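Local structure of AMP-dependent synthetase and ligase (Xenorhabdus doucetiae, 6QSR) at residues 46-51 / 95-100. The protein forms, with a FabA/FabZ-like partner chain, a dehydratase heterocomplex that serves aryl polyene pigment biosynthesis by a type II polyketide synthase. Numbering follows the deposited sequence.
Sequences DWVMHY and FRYDLD
Val48, on the central helix of a hotdog fold, faces Phe95 and Tyr97 on the sheet wrapped around it; the axes of helix 46-51 and strand 95-99 come within 10.3 Å, with N-to-C directions 121° apart. No hydrogen bond joins the two segments, and the contact is buried and largely apolar. Val48, short and branched, sets its methyls against both rings, whose centres lie roughly at right angles as seen from CG2. Phenylalanine suits position 95 because its flat face receives CG2, offset toward the rim, in a CH-pi contact 3.9 Å from the centroid; CG2 also reaches Tyr97 CE1 at 3.8 Å. CG1 points anti to the backbone N (chi1 166°) and meets Phe95 CD1 at 4.0 Å. Leu82 and Ile115, from the neighbouring strands, extend the apolar surface around Val48. Tyrosine suits position 97 because its ring packs in the core while its hydroxyl, carried as far as the helix, hydrogen-bonds to Gln44 O. Trp47 packs beside that polar end through CB and CE3, its broad indole suiting a buried site where NE1 can hydrogen-bond to Met1 O. The two side chains cross at about a right angle, and Trp47 CB lies 3.5 Å from Tyr97 OH.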
loop_
_atom_site.group_PDB
_atom_site.type_symbol
_atom_site.label_atom_id
_atom_site.label_comp_id
_atom_site.label_asym_id
_atom_site.label_seq_id
_atom_site.Cartn_x
_atom_site.Cartn_y
_atom_site.Cartn_z
ATOM N N ASP A 46 0.819 3.655 -6.681
ATOM C CA ASP A 46 -0.089 4.685 -7.197
ATOM C C ASP A 46 0.558 5.497 -8.334
ATOM O O ASP A 46 -0.046 5.670 -9.382
ATOM C CB ASP A 46 -0.583 5.592 -6.056
ATOM C CG ASP A 46 -1.773 6.454 -6.452
ATOM O OD1 ASP A 46 -2.873 5.909 -6.670
ATOM O OD2 ASP A 46 -1.620 7.685 -6.524
ATOM N N TRP A 47 1.805 5.939 -8.144
ATOM C CA TRP A 47 2.504 6.742 -9.152
ATOM C C TRP A 47 2.918 5.921 -10.378
ATOM O O TRP A 47 2.808 6.394 -11.503
ATOM C CB TRP A 47 3.728 7.444 -8.545
ATOM C CG TRP A 47 3.406 8.272 -7.338
ATOM C CD1 TRP A 47 2.207 8.860 -7.030
ATOM C CD2 TRP A 47 4.304 8.615 -6.278
ATOM N NE1 TRP A 47 2.301 9.529 -5.828
ATOM C CE2 TRP A 47 3.579 9.401 -5.350
ATOM C CE3 TRP A 47 5.650 8.326 -6.015
ATOM C CZ2 TRP A 47 4.161 9.909 -4.177
ATOM C CZ3 TRP A 47 6.227 8.828 -4.839
ATOM C CH2 TRP A 47 5.478 9.604 -3.939
ATOM N N VAL A 48 3.367 4.692 -10.162
ATOM C CA VAL A 48 3.599 3.756 -11.265
ATOM C C VAL A 48 2.359 3.674 -12.159
ATOM O O VAL A 48 2.455 3.820 -13.378
ATOM C CB VAL A 48 4.048 2.364 -10.765
ATOM C CG1 VAL A 48 3.966 1.317 -11.871
ATOM C CG2 VAL A 48 5.475 2.442 -10.242
ATOM N N MET A 49 1.196 3.503 -11.551
ATOM C CA MET A 49 -0.054 3.456 -12.317
ATOM C C MET A 49 -0.399 4.773 -13.029
ATOM O O MET A 49 -0.943 4.734 -14.129
ATOM C CB MET A 49 -1.208 3.009 -11.425
ATOM C CG MET A 49 -1.046 1.589 -10.898
ATOM S SD MET A 49 -1.032 0.300 -12.160
ATOM C CE MET A 49 -2.428 0.807 -13.168
ATOM N N HIS A 50 -0.085 5.919 -12.416
ATOM C CA HIS A 50 -0.330 7.233 -13.035
ATOM C C HIS A 50 0.503 7.432 -14.299
ATOM O O HIS A 50 -0.024 7.826 -15.334
ATOM C CB HIS A 50 -0.047 8.387 -12.060
ATOM C CG HIS A 50 -0.029 9.737 -12.715
ATOM N ND1 HIS A 50 -1.171 10.354 -13.181
ATOM C CD2 HIS A 50 0.996 10.571 -13.014
ATOM C CE1 HIS A 50 -0.852 11.518 -13.721
ATOM N NE2 HIS A 50 0.456 11.674 -13.632
ATOM N N TYR A 51 1.804 7.177 -14.197
ATOM C CA TYR A 51 2.694 7.303 -15.346
ATOM C C TYR A 51 2.430 6.224 -16.397
ATOM O O TYR A 51 2.515 6.495 -17.605
ATOM C CB TYR A 51 4.159 7.318 -14.901
ATOM C CG TYR A 51 4.532 8.605 -14.198
ATOM C CD1 TYR A 51 4.611 9.804 -14.907
ATOM C CD2 TYR A 51 4.801 8.631 -12.827
ATOM C CE1 TYR A 51 4.947 10.995 -14.274
ATOM C CE2 TYR A 51 5.137 9.815 -12.185
ATOM C CZ TYR A 51 5.208 10.993 -12.911
ATOM O OH TYR A 51 5.544 12.169 -12.285
ATOM N N PHE A 95 8.523 -2.189 -12.814
ATOM C CA PHE A 95 9.029 -0.922 -12.268
ATOM C C PHE A 95 10.119 -1.118 -11.233
ATOM O O PHE A 95 10.235 -2.170 -10.607
ATOM C CB PHE A 95 7.906 -0.060 -11.660
ATOM C CG PHE A 95 7.346 -0.594 -10.370
ATOM C CD1 PHE A 95 6.301 -1.512 -10.377
ATOM C CD2 PHE A 95 7.856 -0.184 -9.144
ATOM C CE1 PHE A 95 5.777 -2.010 -9.192
ATOM C CE2 PHE A 95 7.333 -0.687 -7.950
ATOM C CZ PHE A 95 6.295 -1.599 -7.978
ATOM N N ARG A 96 10.885 -0.054 -11.034
ATOM C CA ARG A 96 11.942 -0.049 -10.054
ATOM C C ARG A 96 12.089 1.396 -9.597
ATOM O O ARG A 96 12.060 2.305 -10.425
ATOM C CB ARG A 96 13.221 -0.603 -10.694
ATOM C CG ARG A 96 14.471 -0.560 -9.836
ATOM C CD ARG A 96 15.678 -1.072 -10.615
ATOM N NE ARG A 96 16.905 -0.988 -9.818
ATOM C CZ ARG A 96 18.151 -1.083 -10.292
ATOM N NH1 ARG A 96 18.390 -1.267 -11.593
ATOM N NH2 ARG A 96 19.179 -0.990 -9.450
ATOM N N TYR A 97 12.150 1.604 -8.286
ATOM C CA TYR A 97 12.483 2.906 -7.713
ATOM C C TYR A 97 13.895 2.813 -7.173
ATOM O O TYR A 97 14.179 1.942 -6.354
ATOM C CB TYR A 97 11.548 3.260 -6.557
ATOM C CG TYR A 97 10.172 3.773 -6.930
ATOM C CD1 TYR A 97 9.091 2.895 -7.110
ATOM C CD2 TYR A 97 9.934 5.143 -7.046
ATOM C CE1 TYR A 97 7.823 3.373 -7.416
ATOM C CE2 TYR A 97 8.670 5.631 -7.355
ATOM C CZ TYR A 97 7.618 4.749 -7.534
ATOM O OH TYR A 97 6.379 5.261 -7.838
ATOM N N ASP A 98 14.769 3.716 -7.612
ATOM C CA ASP A 98 16.132 3.788 -7.103
ATOM C C ASP A 98 16.298 5.103 -6.368
ATOM O O ASP A 98 15.766 6.131 -6.792
ATOM C CB ASP A 98 17.161 3.711 -8.239
ATOM C CG ASP A 98 17.260 2.327 -8.870
ATOM O OD1 ASP A 98 16.968 1.308 -8.207
ATOM O OD2 ASP A 98 17.657 2.257 -10.052
ATOM N N LEU A 99 17.019 5.060 -5.251
ATOM C CA LEU A 99 17.448 6.284 -4.575
ATOM C C LEU A 99 18.477 6.978 -5.462
ATOM O O LEU A 99 19.408 6.334 -5.958
ATOM C CB LEU A 99 18.018 5.992 -3.183
ATOM C CG LEU A 99 17.028 6.130 -2.023
ATOM C CD1 LEU A 99 17.612 5.513 -0.761
ATOM C CD2 LEU A 99 16.675 7.592 -1.771
ATOM N N ASP A 100 18.284 8.278 -5.678
ATOM C CA ASP A 100 19.094 9.048 -6.624
ATOM C C ASP A 100 20.480 9.322 -6.043
ATOM O O ASP A 100 20.618 10.073 -5.080
ATOM C CB ASP A 100 18.371 10.354 -6.987
ATOM C CG ASP A 100 19.109 11.177 -8.042
ATOM O OD1 ASP A 100 18.602 11.280 -9.179
ATOM O OD2 ASP A 100 20.187 11.732 -7.735
#